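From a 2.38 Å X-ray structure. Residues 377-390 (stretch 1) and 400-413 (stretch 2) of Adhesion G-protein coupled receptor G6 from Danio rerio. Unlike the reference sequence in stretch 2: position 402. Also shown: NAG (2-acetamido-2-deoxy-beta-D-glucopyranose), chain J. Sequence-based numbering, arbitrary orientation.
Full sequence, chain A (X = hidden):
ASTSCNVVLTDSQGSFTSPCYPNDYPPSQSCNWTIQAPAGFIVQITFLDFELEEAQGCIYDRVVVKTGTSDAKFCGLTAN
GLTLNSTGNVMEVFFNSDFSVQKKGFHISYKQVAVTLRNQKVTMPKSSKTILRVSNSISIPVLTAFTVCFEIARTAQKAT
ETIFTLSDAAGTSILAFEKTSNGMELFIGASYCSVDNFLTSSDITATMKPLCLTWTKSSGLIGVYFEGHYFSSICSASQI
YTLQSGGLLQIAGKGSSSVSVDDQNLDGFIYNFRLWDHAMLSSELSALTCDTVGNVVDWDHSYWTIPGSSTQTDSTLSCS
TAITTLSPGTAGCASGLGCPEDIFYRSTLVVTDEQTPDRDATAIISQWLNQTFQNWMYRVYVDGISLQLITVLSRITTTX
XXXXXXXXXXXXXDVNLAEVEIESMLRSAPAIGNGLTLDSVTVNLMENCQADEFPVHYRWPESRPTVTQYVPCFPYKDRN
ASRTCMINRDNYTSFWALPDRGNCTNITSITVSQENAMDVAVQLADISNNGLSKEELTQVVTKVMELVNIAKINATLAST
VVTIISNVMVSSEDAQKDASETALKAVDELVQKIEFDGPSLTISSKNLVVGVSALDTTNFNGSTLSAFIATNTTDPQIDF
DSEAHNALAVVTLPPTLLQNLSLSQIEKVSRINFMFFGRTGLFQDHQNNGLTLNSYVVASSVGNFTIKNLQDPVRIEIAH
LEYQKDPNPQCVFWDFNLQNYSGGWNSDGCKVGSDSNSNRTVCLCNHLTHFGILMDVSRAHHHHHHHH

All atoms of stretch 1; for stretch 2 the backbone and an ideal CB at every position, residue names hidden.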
# COMPACT_ATOMS: atom_id res chain seq x y z
N MET A 377 -29.55 -21.83 -12.37
CA MET A 377 -28.98 -22.29 -11.10
C MET A 377 -28.16 -21.23 -10.36
O MET A 377 -27.24 -21.57 -9.61
CB MET A 377 -28.16 -23.59 -11.25
CG MET A 377 -28.86 -24.81 -11.91
SD MET A 377 -30.56 -25.22 -11.44
CE MET A 377 -30.52 -25.29 -9.65
N TYR A 378 -28.45 -19.95 -10.60
CA TYR A 378 -27.87 -18.85 -9.84
C TYR A 378 -28.76 -18.51 -8.65
O TYR A 378 -29.99 -18.53 -8.77
CB TYR A 378 -27.69 -17.60 -10.71
CG TYR A 378 -26.44 -17.63 -11.54
CD1 TYR A 378 -25.21 -17.26 -11.01
CD2 TYR A 378 -26.50 -18.03 -12.87
CE1 TYR A 378 -24.06 -17.30 -11.78
CE2 TYR A 378 -25.36 -18.07 -13.65
CZ TYR A 378 -24.15 -17.70 -13.11
OH TYR A 378 -23.03 -17.75 -13.92
N ARG A 379 -28.15 -18.21 -7.50
CA ARG A 379 -28.93 -17.80 -6.33
C ARG A 379 -29.01 -16.28 -6.27
O ARG A 379 -28.46 -15.62 -5.38
CB ARG A 379 -28.35 -18.38 -5.06
CG ARG A 379 -28.26 -19.88 -5.09
CD ARG A 379 -27.17 -20.38 -4.19
NE ARG A 379 -25.88 -19.77 -4.51
CZ ARG A 379 -24.83 -19.79 -3.69
NH1 ARG A 379 -24.93 -20.39 -2.51
NH2 ARG A 379 -23.69 -19.21 -4.05
N VAL A 380 -29.74 -15.71 -7.23
CA VAL A 380 -30.04 -14.28 -7.28
C VAL A 380 -31.54 -14.10 -7.09
O VAL A 380 -32.34 -14.75 -7.78
CB VAL A 380 -29.57 -13.64 -8.59
CG1 VAL A 380 -29.76 -12.13 -8.55
CG2 VAL A 380 -28.12 -13.99 -8.88
N TYR A 381 -31.93 -13.22 -6.16
CA TYR A 381 -33.32 -13.04 -5.79
C TYR A 381 -33.63 -11.55 -5.76
O TYR A 381 -32.72 -10.73 -5.67
CB TYR A 381 -33.62 -13.69 -4.42
CG TYR A 381 -33.19 -15.16 -4.26
CD1 TYR A 381 -34.08 -16.20 -4.54
CD2 TYR A 381 -31.90 -15.51 -3.79
CE1 TYR A 381 -33.72 -17.53 -4.39
CE2 TYR A 381 -31.53 -16.86 -3.64
CZ TYR A 381 -32.45 -17.86 -3.94
OH TYR A 381 -32.13 -19.19 -3.81
N VAL A 382 -34.92 -11.18 -5.82
CA VAL A 382 -35.31 -9.78 -5.70
C VAL A 382 -35.61 -9.45 -4.25
O VAL A 382 -36.41 -10.13 -3.59
CB VAL A 382 -36.50 -9.42 -6.62
CG1 VAL A 382 -36.01 -9.31 -7.99
CG2 VAL A 382 -37.59 -10.46 -6.62
N ASP A 383 -34.98 -8.39 -3.75
CA ASP A 383 -35.14 -7.94 -2.38
C ASP A 383 -35.95 -6.65 -2.30
O ASP A 383 -36.14 -6.11 -1.20
CB ASP A 383 -33.76 -7.72 -1.72
CG ASP A 383 -33.75 -7.99 -0.21
OD1 ASP A 383 -34.82 -8.36 0.34
OD2 ASP A 383 -32.68 -7.81 0.44
N GLY A 384 -36.42 -6.14 -3.44
CA GLY A 384 -37.20 -4.92 -3.47
C GLY A 384 -37.42 -4.42 -4.88
O GLY A 384 -36.49 -4.48 -5.70
N ILE A 385 -38.63 -3.93 -5.18
CA ILE A 385 -38.98 -3.47 -6.53
C ILE A 385 -40.12 -2.47 -6.40
O ILE A 385 -41.00 -2.64 -5.55
CB ILE A 385 -39.32 -4.67 -7.46
CG1 ILE A 385 -39.69 -4.24 -8.88
CG2 ILE A 385 -40.37 -5.58 -6.87
CD1 ILE A 385 -39.54 -5.35 -9.85
N SER A 386 -40.06 -1.38 -7.17
CA SER A 386 -41.11 -0.37 -7.16
C SER A 386 -41.23 0.30 -8.52
O SER A 386 -40.26 0.39 -9.27
CB SER A 386 -40.85 0.67 -6.08
OG SER A 386 -39.84 1.59 -6.46
N LEU A 387 -42.44 0.80 -8.83
CA LEU A 387 -42.72 1.40 -10.13
C LEU A 387 -42.31 2.86 -10.12
O LEU A 387 -42.70 3.61 -9.22
CB LEU A 387 -44.21 1.29 -10.46
CG LEU A 387 -44.77 2.04 -11.67
CD1 LEU A 387 -44.20 1.52 -12.95
CD2 LEU A 387 -46.25 1.89 -11.71
N GLN A 388 -41.57 3.28 -11.14
CA GLN A 388 -41.09 4.66 -11.18
C GLN A 388 -41.84 5.56 -12.14
O GLN A 388 -42.05 6.73 -11.83
CB GLN A 388 -39.62 4.69 -11.58
CG GLN A 388 -38.72 4.25 -10.51
CD GLN A 388 -37.33 4.71 -10.78
OE1 GLN A 388 -36.70 5.34 -9.93
NE2 GLN A 388 -36.83 4.45 -12.00
N LEU A 389 -42.23 5.05 -13.29
CA LEU A 389 -42.74 5.85 -14.39
C LEU A 389 -43.77 4.98 -15.10
O LEU A 389 -43.51 3.80 -15.32
CB LEU A 389 -41.60 6.22 -15.32
CG LEU A 389 -41.48 7.21 -16.49
CD1 LEU A 389 -42.07 6.63 -17.73
CD2 LEU A 389 -42.10 8.50 -16.24
N ILE A 390 -44.93 5.55 -15.41
CA ILE A 390 -45.93 4.80 -16.17
C ILE A 390 -46.53 5.74 -17.20
O ILE A 390 -47.00 6.83 -16.87
CB ILE A 390 -47.01 4.14 -15.28
CG1 ILE A 390 -48.10 3.48 -16.11
CG2 ILE A 390 -47.58 5.04 -14.20
CD1 ILE A 390 -48.88 2.44 -15.30
N UNK A 400 -46.20 1.60 -20.95
CA UNK A 400 -44.79 1.38 -20.71
C UNK A 400 -44.51 1.74 -19.27
O UNK A 400 -44.80 2.87 -18.85
CB UNK A 400 -43.92 2.19 -21.67
N UNK A 401 -43.96 0.80 -18.51
CA UNK A 401 -43.75 0.96 -17.08
C UNK A 401 -42.27 0.82 -16.79
O UNK A 401 -41.61 -0.05 -17.36
CB UNK A 401 -44.56 -0.06 -16.28
N UNK A 402 -41.72 1.69 -15.94
CA UNK A 402 -40.31 1.65 -15.59
C UNK A 402 -40.21 1.31 -14.11
O UNK A 402 -40.79 2.01 -13.26
CB UNK A 402 -39.61 2.98 -15.91
N UNK A 403 -39.47 0.24 -13.80
CA UNK A 403 -39.32 -0.32 -12.47
C UNK A 403 -37.87 -0.21 -12.02
O UNK A 403 -36.94 -0.32 -12.83
CB UNK A 403 -39.79 -1.78 -12.44
N UNK A 404 -37.68 -0.01 -10.72
CA UNK A 404 -36.37 -0.03 -10.10
C UNK A 404 -36.30 -1.23 -9.15
O UNK A 404 -37.14 -1.35 -8.26
CB UNK A 404 -36.09 1.28 -9.36
N UNK A 405 -35.29 -2.10 -9.33
CA UNK A 405 -35.25 -3.37 -8.62
C UNK A 405 -33.89 -3.64 -8.01
O UNK A 405 -32.85 -3.38 -8.63
CB UNK A 405 -35.63 -4.51 -9.56
N UNK A 406 -33.90 -4.24 -6.81
CA UNK A 406 -32.71 -4.68 -6.09
C UNK A 406 -32.59 -6.19 -6.21
O UNK A 406 -33.40 -6.93 -5.64
CB UNK A 406 -32.76 -4.25 -4.62
N UNK A 407 -31.58 -6.66 -6.94
CA UNK A 407 -31.23 -8.07 -6.99
C UNK A 407 -30.12 -8.33 -5.99
O UNK A 407 -29.18 -7.53 -5.89
CB UNK A 407 -30.81 -8.49 -8.40
N UNK A 408 -30.21 -9.45 -5.27
CA UNK A 408 -29.22 -9.82 -4.25
C UNK A 408 -28.68 -11.21 -4.58
O UNK A 408 -29.44 -12.15 -4.83
CB UNK A 408 -29.83 -9.79 -2.85
N UNK A 409 -27.34 -11.32 -4.62
CA UNK A 409 -26.64 -12.58 -4.88
C UNK A 409 -26.31 -13.24 -3.54
O UNK A 409 -25.49 -12.73 -2.79
CB UNK A 409 -25.37 -12.35 -5.70
N UNK A 410 -26.95 -14.37 -3.25
CA UNK A 410 -26.80 -15.03 -1.96
C UNK A 410 -25.53 -15.88 -1.97
O UNK A 410 -25.47 -16.88 -2.70
CB UNK A 410 -28.03 -15.89 -1.64
N UNK A 411 -24.52 -15.46 -1.20
CA UNK A 411 -23.37 -16.26 -0.75
C UNK A 411 -22.50 -16.74 -1.92
O UNK A 411 -22.38 -17.93 -2.20
CB UNK A 411 -23.86 -17.47 0.05
N UNK A 412 -21.86 -15.77 -2.58
CA UNK A 412 -20.88 -16.08 -3.61
C UNK A 412 -19.69 -15.16 -3.44
O UNK A 412 -19.87 -13.97 -3.16
CB UNK A 412 -21.48 -15.94 -5.01
N UNK A 413 -18.49 -15.73 -3.48
CA UNK A 413 -17.25 -14.97 -3.51
C UNK A 413 -17.16 -14.09 -4.76
O UNK A 413 -17.09 -12.87 -4.69
CB UNK A 413 -16.05 -15.92 -3.45
C1 NAG J . -38.32 -14.41 -4.37
C2 NAG J . -39.71 -14.56 -3.69
C3 NAG J . -39.62 -14.22 -2.19
C4 NAG J . -38.54 -15.04 -1.50
C5 NAG J . -37.19 -14.80 -2.20
C6 NAG J . -36.06 -15.62 -1.61
C7 NAG J . -41.89 -14.18 -4.78
C8 NAG J . -42.78 -13.17 -5.44
N2 NAG J . -40.71 -13.72 -4.35
O3 NAG J . -40.88 -14.44 -1.55
O4 NAG J . -38.43 -14.71 -0.12
O5 NAG J . -37.29 -15.15 -3.59
O6 NAG J . -36.50 -16.57 -0.66
O7 NAG J . -42.22 -15.36 -4.65

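At 400 nothing of stretch 1 lies within 5.5 Å of the ideal CB, so almost any side chain would fit. It is Arg400, whose end leads away.

At 401 the CB lies 3.7 Å from Leu387 CD1, on the sheet face of Leu387 and Ile390; aliphatic or long polar chains suit. Gln401 sets its NE2 3.9 Å from Ile390 CD1.

The CB of 402 is 3.8 Å from Leu389 CB, on the other face, which favours an apolar residue. Ile402, Thr in the reference sequence, brings CD1 to 3.8 Å from Leu389 CD1. Its backbone marks a bulge: Ile402 O accepts from Gln388 N (2.6 Å) and weakly from Leu389 N (3.4 Å).

At 403 the CB is 4.3 Å from Ile385 CG1, so a large apolar or aromatic group suits. Tyr403 lays a ring face under Leu387 CD1, 4.1 Å from the centroid, while its OH donates to Gln401 OE1 (2.7 Å).

The CB of 404 lies 3.9 Å from Gln388 CD; the amide would admit polar or aliphatic chains. Leu404 packs CD2 3.8 Å from Gln388 OE1.

At 405 Ile385 CD1 is already 4.0 Å from the CB, so a small residue suits. Ala405 makes that methyl contact, and its CA lies 3.4 Å from Gly384 O in a CA-H...O contact.

Position 406 faces Gly384, which offers no side chain, leaving room for several apolar types. Leu406 reaches Asp383, its CD2 3.9 Å from Asp383 CB.

The CB of 407 is 3.8 Å from Val380 CG1: an aliphatic site. Leu407 places CD2 3.7 Å from Val382 CG1.

At 408 the CB is 4.6 Å from Asp383 CB, and aliphatic or small polar residues would serve. Val408 sets CG1 3.9 Å from Asp383 CB.

Position 409 has Val380 CG2 4.5 Å from its CB and Tyr378 farther along, inviting a long or aromatic chain. Tyr409 sets OH 3.4 Å from Tyr378 CD1, at that ring's edge.

At 410, Tyr381 CE2 is 4.1 Å from the CB; a flexible chain suits. Lys410 rests CG 4.0 Å from Tyr381 CE2.

At 411 the positive phi (63/66) suits Gly, Asn or Asp; Asn411 fits, and its backbone O takes a weak hydrogen bond from Arg379 NH2 (2.6 Å). The CB of 412 is 4.1 Å from Arg379 NH2, so a short hydroxyl or other acceptor suits; Thr412 OG1 takes a weak bond from Arg379 NH2 (2.8 Å). Position 413, unconstrained, is Thr413.

Stretch 2, residues 400-413: RQIYLALLVYKNTT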
# COMPACT_ATOMS: atom_id res chain seq x y z
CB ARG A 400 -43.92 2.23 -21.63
CG ARG A 400 -42.44 1.99 -21.40
CD ARG A 400 -41.55 2.90 -22.26
NE ARG A 400 -42.12 3.23 -23.56
CZ ARG A 400 -42.11 2.43 -24.63
NH1 ARG A 400 -41.57 1.21 -24.56
NH2 ARG A 400 -42.66 2.83 -25.78
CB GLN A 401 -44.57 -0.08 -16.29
CG GLN A 401 -46.08 -0.02 -16.54
CD GLN A 401 -46.85 -1.07 -15.74
OE1 GLN A 401 -46.31 -1.65 -14.80
NE2 GLN A 401 -48.10 -1.31 -16.11
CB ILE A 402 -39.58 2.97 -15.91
CG1 ILE A 402 -39.73 3.28 -17.40
CG2 ILE A 402 -38.12 2.84 -15.59
CD1 ILE A 402 -38.93 4.45 -17.91
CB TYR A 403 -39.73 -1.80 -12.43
CG TYR A 403 -41.22 -2.00 -12.45
CD1 TYR A 403 -41.93 -2.19 -11.27
CD2 TYR A 403 -41.92 -1.99 -13.65
CE1 TYR A 403 -43.30 -2.37 -11.27
CE2 TYR A 403 -43.29 -2.18 -13.67
CZ TYR A 403 -43.97 -2.36 -12.48
OH TYR A 403 -45.34 -2.53 -12.49
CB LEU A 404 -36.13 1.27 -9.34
CG LEU A 404 -34.78 1.45 -8.68
CD1 LEU A 404 -33.68 1.52 -9.72
CD2 LEU A 404 -34.84 2.74 -7.88
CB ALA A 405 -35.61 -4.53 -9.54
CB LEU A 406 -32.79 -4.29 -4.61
CG LEU A 406 -31.57 -4.59 -3.73
CD1 LEU A 406 -30.42 -3.71 -4.14
CD2 LEU A 406 -31.89 -4.37 -2.27
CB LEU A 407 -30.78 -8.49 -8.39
CG LEU A 407 -31.46 -7.76 -9.56
CD1 LEU A 407 -30.73 -7.98 -10.87
CD2 LEU A 407 -32.89 -8.21 -9.68
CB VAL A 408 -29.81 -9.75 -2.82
CG1 VAL A 408 -31.16 -10.39 -2.73
CG2 VAL A 408 -28.90 -10.38 -1.78
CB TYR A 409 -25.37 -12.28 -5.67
CG TYR A 409 -24.74 -13.42 -6.46
CD1 TYR A 409 -25.24 -14.71 -6.40
CD2 TYR A 409 -23.63 -13.16 -7.27
CE1 TYR A 409 -24.63 -15.73 -7.12
CE2 TYR A 409 -23.01 -14.17 -7.99
CZ TYR A 409 -23.52 -15.45 -7.92
OH TYR A 409 -22.90 -16.45 -8.66
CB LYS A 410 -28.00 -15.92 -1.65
CG LYS A 410 -29.13 -15.27 -0.91
CD LYS A 410 -28.76 -14.92 0.54
CE LYS A 410 -29.81 -13.93 1.14
NZ LYS A 410 -29.53 -13.38 2.52
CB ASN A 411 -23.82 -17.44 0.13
CG ASN A 411 -24.62 -16.98 1.33
OD1 ASN A 411 -25.59 -16.22 1.21
ND2 ASN A 411 -24.19 -17.42 2.51
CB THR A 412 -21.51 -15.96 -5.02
OG1 THR A 412 -22.45 -17.02 -5.21
CG2 THR A 412 -20.45 -16.05 -6.15
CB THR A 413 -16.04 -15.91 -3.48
OG1 THR A 413 -15.92 -16.55 -4.76
CG2 THR A 413 -16.23 -16.96 -2.40
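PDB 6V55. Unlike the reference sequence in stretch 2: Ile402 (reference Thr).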